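Local coordinates for transcriptional regulator (Streptococcus dysgalactiae, PDB 4YV9), which acts as the receptor for SHP pheromones in quorum sensing and, as a helix-turn-helix transcriptional regulator, binds DNA, at the interface of chains A and B. Coordinates in Å, arbitrary orientation; residue numbers count along the deposited sequence, not the author numbering. Chains: chain A/B, Transcriptional regulator.

The interface of chains A and B. Residues chain A 5, 44-45, 48; chain B 45-46, 49, 59.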
# COMPACT_ATOMS: atom_id res chain seq x y z
N LEU A 5 -4.12 -21.76 -9.84
CA LEU A 5 -4.43 -20.44 -10.39
C LEU A 5 -5.75 -20.45 -11.15
O LEU A 5 -6.47 -19.46 -11.17
CB LEU A 5 -3.31 -19.94 -11.31
CG LEU A 5 -1.96 -19.59 -10.69
CD1 LEU A 5 -0.93 -19.34 -11.78
CD2 LEU A 5 -2.11 -18.36 -9.80
N SER A 44 -0.20 -19.10 -20.17
CA SER A 44 0.93 -18.21 -19.94
C SER A 44 0.53 -17.08 -18.98
O SER A 44 -0.66 -16.78 -18.81
CB SER A 44 1.42 -17.62 -21.26
OG SER A 44 0.52 -16.63 -21.74
N CYS A 45 1.51 -16.44 -18.36
CA CYS A 45 1.21 -15.27 -17.53
C CYS A 45 0.72 -14.15 -18.40
O CYS A 45 -0.08 -13.32 -17.97
CB CYS A 45 2.42 -14.82 -16.73
SG CYS A 45 2.76 -15.86 -15.30
N LEU A 48 -2.94 -14.80 -18.77
CA LEU A 48 -3.55 -14.54 -17.47
C LEU A 48 -3.68 -13.04 -17.22
O LEU A 48 -4.74 -12.57 -16.81
CB LEU A 48 -2.74 -15.18 -16.35
CG LEU A 48 -3.25 -14.93 -14.93
CD1 LEU A 48 -4.69 -15.40 -14.77
CD2 LEU A 48 -2.34 -15.62 -13.93
N CYS B 45 2.29 -19.96 -16.57
CA CYS B 45 2.33 -18.97 -15.51
C CYS B 45 2.66 -19.67 -14.19
O CYS B 45 3.48 -19.20 -13.41
CB CYS B 45 1.01 -18.22 -15.40
SG CYS B 45 1.16 -16.72 -14.37
N SER B 46 2.01 -20.81 -13.96
CA SER B 46 2.22 -21.60 -12.76
C SER B 46 3.69 -21.96 -12.58
O SER B 46 4.23 -21.88 -11.48
CB SER B 46 1.36 -22.87 -12.81
OG SER B 46 1.01 -23.29 -11.50
N LEU B 49 5.56 -18.82 -11.65
CA LEU B 49 5.33 -18.49 -10.23
C LEU B 49 6.20 -19.30 -9.29
O LEU B 49 6.64 -18.78 -8.26
CB LEU B 49 3.87 -18.68 -9.86
CG LEU B 49 3.02 -17.41 -9.83
CD1 LEU B 49 3.03 -16.72 -11.17
CD2 LEU B 49 1.60 -17.73 -9.42
N ILE B 59 4.56 -12.49 -8.18
CA ILE B 59 4.33 -12.16 -9.58
C ILE B 59 3.89 -10.70 -9.76
O ILE B 59 4.13 -10.11 -10.81
CB ILE B 59 3.28 -13.12 -10.23
CG1 ILE B 59 3.05 -12.78 -11.72
CG2 ILE B 59 1.97 -13.10 -9.49
CD1 ILE B 59 4.27 -13.01 -12.62
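A:Cys45 and B:Cys45 are joined by an intermolecular disulfide, SG to SG 2.0 Å. Each cysteine opens helix 45-54 of its own chain, so the bond ties the two helices together at their N-terminal ends. The CA atoms of A:Cys45 and B:Cys45 are 4.4 Å apart. The CB-SG-SG-CB torsion from A:Cys45 to B:Cys45 is +86°, close to the relaxed right angle of a disulfide, with a right-handed twist. The two halves differ. The sulfur of A:Cys45 lies anti to its carbonyl carbon (chi1 -77°), whereas that of B:Cys45 lies anti to its backbone N (chi1 -166°). This pair therefore departs locally from the two-fold symmetry of the interface.

Aliphatic groups pack around the sulfurs. CD2 of A:Leu48 touches SG of B:Cys45 at 3.7 Å. At the other sulfur, CD1 of B:Ile59, from helix 59-66, approaches SG of A:Cys45 more loosely, at 4.2 Å. A:Leu5 and B:Leu49 meet tip to tip. Both methyls of A:Leu5 fork around CD2 of B:Leu49, with CD1 and CD2 each 3.8 Å from that atom. A:Leu5 buries 65 Å² here, more than any other residue of the patch.

Farther out the contacts reach the backbone. CD1 of A:Leu5 also rests on the first turn of the B helix, 4.0 Å from CA of B:Ser46. The backbone N and CA of B:Ser46 lie nearer to this methyl than its hydroxyl does. At the opposite margin, the carbonyl carbon C of A:Ser44 lies 3.8 Å from CB of B:Cys45. The hydroxyl of A:Ser44 is turned away from chain B.

The patch lies between the helix-turn-helix domains of the dimer. The disulfide links them covalently, and the leucines add apolar packing beside it. This probably limits how the two domains move relative to each other, and so may set their spacing for DNA binding.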